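Local coordinates for protein putative metal-dependent isothiocyanate hydrolase SaxA (Pectobacterium carotovorum, PDB 6BRM) that probably hydrolyses isothiocyanates, as a zinc-dependent enzyme of the metallo-beta-lactamase superfamily with two zinc ions bound close together, at residues 200-208 and 234-244. Numbering follows the deposited sequence.
Sequences MGKEDTLRT and ELREFSLEHGI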
ATOM      1  N   MET B 200      -1.624  -6.248  13.483  1.00 48.53           N
ATOM      2  CA  MET B 200      -2.729  -5.511  14.121  1.00 49.75           C
ATOM      3  C   MET B 200      -2.826  -5.798  15.616  1.00 50.33           C
ATOM      4  O   MET B 200      -2.217  -6.745  16.125  1.00 48.76           O
ATOM      5  CB  MET B 200      -4.072  -5.833  13.453  1.00 50.12           C
ATOM      6  CG  MET B 200      -4.058  -5.693  11.943  1.00 50.88           C
ATOM      7  SD  MET B 200      -5.660  -5.441  11.168  1.00 52.53           S
ATOM      8  CE  MET B 200      -5.470  -3.799  10.477  1.00 52.78           C
ATOM      9  N   GLY B 201      -3.607  -4.968  16.304  1.00 51.10           N
ATOM     10  CA  GLY B 201      -3.840  -5.103  17.739  1.00 53.98           C
ATOM     11  C   GLY B 201      -5.285  -4.848  18.109  1.00 57.08           C
ATOM     12  O   GLY B 201      -6.191  -5.061  17.301  1.00 59.58           O
ATOM     13  N   LYS B 202      -5.493  -4.399  19.345  1.00 59.99           N
ATOM     14  CA  LYS B 202      -6.833  -4.083  19.848  1.00 61.04           C
ATOM     15  C   LYS B 202      -7.408  -2.820  19.197  1.00 63.01           C
ATOM     16  O   LYS B 202      -8.576  -2.817  18.810  1.00 64.06           O
ATOM     17  CB  LYS B 202      -6.847  -3.978  21.386  1.00 61.09           C
ATOM     18  CG  LYS B 202      -6.086  -2.802  21.990  1.00 61.67           C
ATOM     19  CD  LYS B 202      -5.827  -3.009  23.478  1.00 62.21           C
ATOM     20  CE  LYS B 202      -5.158  -1.796  24.108  1.00 62.11           C
ATOM     21  NZ  LYS B 202      -4.893  -1.990  25.559  1.00 61.99           N
ATOM     22  N   GLU B 203      -6.590  -1.770  19.061  1.00 62.85           N
ATOM     23  CA  GLU B 203      -7.022  -0.500  18.439  1.00 62.71           C
ATOM     24  C   GLU B 203      -7.591  -0.683  17.031  1.00 60.50           C
ATOM     25  O   GLU B 203      -8.572  -0.038  16.663  1.00 58.65           O
ATOM     26  CB  GLU B 203      -5.867   0.512  18.376  1.00 66.40           C
ATOM     27  CG  GLU B 203      -5.559   1.210  19.694  1.00 68.28           C
ATOM     28  CD  GLU B 203      -4.580   2.365  19.530  1.00 70.00           C
ATOM     29  OE1 GLU B 203      -3.476   2.301  20.117  1.00 70.54           O
ATOM     30  OE2 GLU B 203      -4.910   3.335  18.808  1.00 70.88           O
ATOM     31  N   ASP B 204      -6.969  -1.575  16.262  1.00 60.21           N
ATOM     32  CA  ASP B 204      -7.367  -1.834  14.879  1.00 57.49           C
ATOM     33  C   ASP B 204      -8.706  -2.573  14.765  1.00 58.29           C
ATOM     34  O   ASP B 204      -9.329  -2.546  13.709  1.00 58.80           O
ATOM     35  CB  ASP B 204      -6.264  -2.599  14.144  1.00 56.64           C
ATOM     36  CG  ASP B 204      -4.962  -1.807  14.049  1.00 56.48           C
ATOM     37  OD1 ASP B 204      -4.701  -0.968  14.934  1.00 59.14           O
ATOM     38  OD2 ASP B 204      -4.186  -2.027  13.097  1.00 56.27           O
ATOM     39  N   THR B 205      -9.140  -3.230  15.841  1.00 59.94           N
ATOM     40  CA  THR B 205     -10.488  -3.809  15.928  1.00 60.08           C
ATOM     41  C   THR B 205     -11.580  -2.730  15.908  1.00 60.96           C
ATOM     42  O   THR B 205     -12.583  -2.877  15.211  1.00 61.21           O
ATOM     43  CB  THR B 205     -10.650  -4.666  17.208  1.00 59.44           C
ATOM     44  OG1 THR B 205      -9.686  -5.725  17.205  1.00 59.87           O
ATOM     45  CG2 THR B 205     -12.039  -5.266  17.305  1.00 59.86           C
ATOM     46  N   LEU B 206     -11.385  -1.664  16.685  1.00 60.54           N
ATOM     47  CA  LEU B 206     -12.354  -0.564  16.766  1.00 60.87           C
ATOM     48  C   LEU B 206     -12.388   0.290  15.491  1.00 61.08           C
ATOM     49  O   LEU B 206     -13.471   0.608  14.991  1.00 61.55           O
ATOM     50  CB  LEU B 206     -12.049   0.327  17.979  1.00 61.30           C
ATOM     51  CG  LEU B 206     -13.077   1.393  18.375  1.00 61.03           C
ATOM     52  CD1 LEU B 206     -14.402   0.772  18.795  1.00 60.43           C
ATOM     53  CD2 LEU B 206     -12.520   2.254  19.500  1.00 61.80           C
ATOM     54  N   ARG B 207     -11.212   0.647  14.979  0.50 61.66           N
ATOM     55  CA  ARG B 207     -11.090   1.481  13.778  0.50 62.04           C
ATOM     56  C   ARG B 207     -11.740   0.874  12.526  0.50 63.10           C
ATOM     57  O   ARG B 207     -12.237   1.610  11.671  0.50 64.38           O
ATOM     58  CB  ARG B 207      -9.615   1.796  13.510  0.50 61.98           C
ATOM     59  CG  ARG B 207      -9.047   2.872  14.423  0.50 61.75           C
ATOM     60  CD  ARG B 207      -7.528   2.836  14.481  0.50 61.34           C
ATOM     61  NE  ARG B 207      -6.978   4.050  15.080  0.50 61.29           N
ATOM     62  CZ  ARG B 207      -7.038   4.342  16.375  0.50 60.46           C
ATOM     63  NH1 ARG B 207      -7.629   3.510  17.222  0.50 59.63           N
ATOM     64  NH2 ARG B 207      -6.508   5.471  16.825  0.50 60.30           N
ATOM     65  N   THR B 208     -11.731  -0.457  12.424  1.00 63.25           N
ATOM     66  CA  THR B 208     -12.448  -1.173  11.353  1.00 63.53           C
ATOM     67  C   THR B 208     -13.961  -1.072  11.503  1.00 65.10           C
ATOM     68  O   THR B 208     -14.671  -0.793  10.536  1.00 67.94           O
ATOM     69  CB  THR B 208     -12.131  -2.685  11.348  1.00 64.26           C
ATOM     70  OG1 THR B 208     -12.311  -3.229  12.660  1.00 65.75           O
ATOM     71  CG2 THR B 208     -10.734  -2.933  10.904  1.00 63.11           C
ATOM     72  N   GLU B 234      -7.575  -9.560  27.352  1.00 58.11           N
ATOM     73  CA  GLU B 234      -7.398  -8.119  27.141  1.00 58.81           C
ATOM     74  C   GLU B 234      -8.292  -7.580  26.019  1.00 58.90           C
ATOM     75  O   GLU B 234      -8.862  -6.498  26.158  1.00 58.95           O
ATOM     76  CB  GLU B 234      -5.933  -7.774  26.838  1.00 59.99           C
ATOM     77  CG  GLU B 234      -5.605  -6.295  27.035  1.00 62.47           C
ATOM     78  CD  GLU B 234      -4.315  -5.842  26.364  1.00 63.85           C
ATOM     79  OE1 GLU B 234      -3.482  -6.692  25.980  1.00 66.69           O
ATOM     80  OE2 GLU B 234      -4.133  -4.611  26.227  1.00 62.15           O
ATOM     81  N   LEU B 235      -8.393  -8.321  24.914  1.00 58.92           N
ATOM     82  CA  LEU B 235      -9.207  -7.904  23.763  1.00 60.84           C
ATOM     83  C   LEU B 235     -10.706  -7.926  24.069  1.00 62.92           C
ATOM     84  O   LEU B 235     -11.443  -7.055  23.601  1.00 63.45           O
ATOM     85  CB  LEU B 235      -8.921  -8.781  22.536  1.00 60.87           C
ATOM     86  CG  LEU B 235      -9.566  -8.354  21.207  1.00 59.62           C
ATOM     87  CD1 LEU B 235      -8.990  -7.035  20.712  1.00 59.10           C
ATOM     88  CD2 LEU B 235      -9.397  -9.438  20.154  1.00 59.30           C
ATOM     89  N   ARG B 236     -11.150  -8.927  24.830  1.00 65.04           N
ATOM     90  CA  ARG B 236     -12.529  -8.975  25.320  1.00 66.61           C
ATOM     91  C   ARG B 236     -12.812  -7.811  26.275  1.00 69.15           C
ATOM     92  O   ARG B 236     -13.857  -7.167  26.174  1.00 70.94           O
ATOM     93  CB  ARG B 236     -12.818 -10.313  26.004  1.00 67.38           C
ATOM     94  CG  ARG B 236     -14.270 -10.495  26.440  1.00 68.52           C
ATOM     95  CD  ARG B 236     -14.755 -11.916  26.189  1.00 69.48           C
ATOM     96  NE  ARG B 236     -14.968 -12.173  24.761  1.00 69.95           N
ATOM     97  CZ  ARG B 236     -15.074 -13.379  24.192  1.00 70.62           C
ATOM     98  NH1 ARG B 236     -14.988 -14.504  24.907  1.00 70.75           N
ATOM     99  NH2 ARG B 236     -15.266 -13.461  22.878  1.00 71.12           N
ATOM    100  N   GLU B 237     -11.871  -7.543  27.181  1.00 71.63           N
ATOM    101  CA  GLU B 237     -11.948  -6.387  28.093  1.00 73.86           C
ATOM    102  C   GLU B 237     -11.984  -5.048  27.334  1.00 75.26           C
ATOM    103  O   GLU B 237     -12.674  -4.114  27.749  1.00 76.49           O
ATOM    104  CB  GLU B 237     -10.771  -6.416  29.080  1.00 75.17           C
ATOM    105  CG  GLU B 237     -10.826  -5.383  30.202  1.00 76.35           C
ATOM    106  CD  GLU B 237      -9.650  -5.475  31.164  1.00 77.60           C
ATOM    107  OE1 GLU B 237      -9.519  -4.577  32.024  1.00 79.96           O
ATOM    108  OE2 GLU B 237      -8.850  -6.433  31.071  1.00 78.39           O
ATOM    109  N   PHE B 238     -11.241  -4.968  26.231  1.00 75.57           N
ATOM    110  CA  PHE B 238     -11.273  -3.808  25.336  1.00 75.92           C
ATOM    111  C   PHE B 238     -12.598  -3.689  24.577  1.00 75.71           C
ATOM    112  O   PHE B 238     -13.092  -2.579  24.369  1.00 75.54           O
ATOM    113  CB  PHE B 238     -10.111  -3.879  24.338  1.00 75.69           C
ATOM    114  CG  PHE B 238      -9.952  -2.643  23.495  1.00 73.86           C
ATOM    115  CD1 PHE B 238      -9.275  -1.533  23.991  1.00 72.49           C
ATOM    116  CD2 PHE B 238     -10.469  -2.591  22.202  1.00 73.11           C
ATOM    117  CE1 PHE B 238      -9.119  -0.392  23.215  1.00 72.29           C
ATOM    118  CE2 PHE B 238     -10.318  -1.452  21.422  1.00 72.72           C
ATOM    119  CZ  PHE B 238      -9.642  -0.351  21.929  1.00 72.79           C
ATOM    120  N   SER B 239     -13.155  -4.824  24.149  1.00 76.04           N
ATOM    121  CA  SER B 239     -14.419  -4.844  23.397  1.00 76.91           C
ATOM    122  C   SER B 239     -15.626  -4.459  24.260  1.00 78.20           C
ATOM    123  O   SER B 239     -16.510  -3.734  23.802  1.00 80.04           O
ATOM    124  CB  SER B 239     -14.647  -6.216  22.752  1.00 75.26           C
ATOM    125  OG  SER B 239     -14.900  -7.213  23.723  1.00 74.23           O
ATOM    126  N   LEU B 240     -15.655  -4.954  25.498  1.00 80.11           N
ATOM    127  CA  LEU B 240     -16.675  -4.560  26.485  1.00 79.56           C
ATOM    128  C   LEU B 240     -16.641  -3.062  26.797  1.00 78.60           C
ATOM    129  O   LEU B 240     -17.684  -2.447  27.024  1.00 76.99           O
ATOM    130  CB  LEU B 240     -16.495  -5.349  27.790  1.00 80.04           C
ATOM    131  CG  LEU B 240     -16.789  -6.853  27.732  1.00 80.77           C
ATOM    132  CD1 LEU B 240     -16.054  -7.600  28.836  1.00 79.95           C
ATOM    133  CD2 LEU B 240     -18.287  -7.121  27.803  1.00 81.09           C
ATOM    134  N   GLU B 241     -15.436  -2.493  26.802  1.00 79.61           N
ATOM    135  CA  GLU B 241     -15.217  -1.080  27.121  1.00 80.25           C
ATOM    136  C   GLU B 241     -15.871  -0.131  26.112  1.00 77.74           C
ATOM    137  O   GLU B 241     -16.532   0.830  26.506  1.00 77.40           O
ATOM    138  CB  GLU B 241     -13.712  -0.800  27.204  1.00 83.17           C
ATOM    139  CG  GLU B 241     -13.336   0.532  27.835  1.00 85.48           C
ATOM    140  CD  GLU B 241     -11.850   0.633  28.133  1.00 86.93           C
ATOM    141  OE1 GLU B 241     -11.042  -0.013  27.423  1.00 84.46           O
ATOM    142  OE2 GLU B 241     -11.488   1.364  29.081  1.00 89.43           O
ATOM    143  N   HIS B 242     -15.694  -0.417  24.822  1.00 76.87           N
ATOM    144  CA  HIS B 242     -16.241   0.419  23.740  1.00 76.68           C
ATOM    145  C   HIS B 242     -17.604  -0.049  23.195  1.00 77.40           C
ATOM    146  O   HIS B 242     -18.047   0.423  22.144  1.00 79.08           O
ATOM    147  CB  HIS B 242     -15.214   0.526  22.607  1.00 76.00           C
ATOM    148  CG  HIS B 242     -13.940   1.195  23.017  1.00 75.90           C
ATOM    149  ND1 HIS B 242     -12.947   0.542  23.714  1.00 75.82           N
ATOM    150  CD2 HIS B 242     -13.502   2.465  22.840  1.00 75.96           C
ATOM    151  CE1 HIS B 242     -11.951   1.379  23.945  1.00 76.01           C
ATOM    152  NE2 HIS B 242     -12.262   2.550  23.423  1.00 75.95           N
ATOM    153  N   GLY B 243     -18.272  -0.958  23.909  1.00 77.83           N
ATOM    154  CA  GLY B 243     -19.630  -1.383  23.565  1.00 76.77           C
ATOM    155  C   GLY B 243     -19.745  -2.217  22.301  1.00 75.30           C
ATOM    156  O   GLY B 243     -20.750  -2.132  21.593  1.00 76.55           O
ATOM    157  N   ILE B 244     -18.725  -3.030  22.027  1.00 73.61           N
ATOM    158  CA  ILE B 244     -18.680  -3.867  20.821  1.00 72.03           C
ATOM    159  C   ILE B 244     -18.486  -5.358  21.128  1.00 71.32           C
ATOM    160  O   ILE B 244     -18.208  -6.138  20.218  1.00 70.14           O
ATOM    161  CB  ILE B 244     -17.584  -3.372  19.839  1.00 71.09           C
ATOM    162  CG1 ILE B 244     -16.174  -3.545  20.426  1.00 70.51           C
ATOM    163  CG2 ILE B 244     -17.830  -1.911  19.475  1.00 71.25           C
ATOM    164  CD1 ILE B 244     -15.061  -3.129  19.489  1.00 71.42           C
TER
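E234 opens the contact with a salt bridge to K202: NZ of K202 lies 2.8 Å from OE2 of E234, nearly in line with the C-O bond. Both side chains are long and extended, so their charged ends can meet beside the apolar contact. The next residue, L235, sends CD1 against CB of K202 at 3.8 Å and lies beside OG1 of T205. A leucine suits this buried place because its apolar end packs against K202 and T205 and also touches A219 of strand 216-220; the zinc ligand H221, its side chain about 10 Å from that of L235, is not part of the contact.

F238 is the centrepiece. Its CG stands anti to the backbone N (chi1 -172°), carrying the ring out to the other helix. The methylenes of K202 lie over one face, the two side chains crossing at about a right angle, with CG 4.0 Å from the ring centroid in a CH-pi contact. CB of L206 approaches the ring edge, 4.2 Å from CE2. Over the opposite face lies ND1 of H242, whose N-H runs almost straight (173°) to O of F238, in the imidazole plane; this bond helps to fix the imidazole's rotation. H242, just past the helix, turns CD2 to CD2 of L206 at 3.5 Å. G243 follows with positive phi, easy without a side chain, and I244 N donates to O of S239, as in a Schellman motif, bringing CD1 of I244 to CD1 of L206 at 4.0 Å.

The helical parts 203-208 and 234-241 lie at 36°, their axes 10.6 Å apart at closest approach. K202 serves twice, its methylenes covering an aromatic face and its ammonium pairing with a carboxylate, so packing and charge together hold one side chain in place.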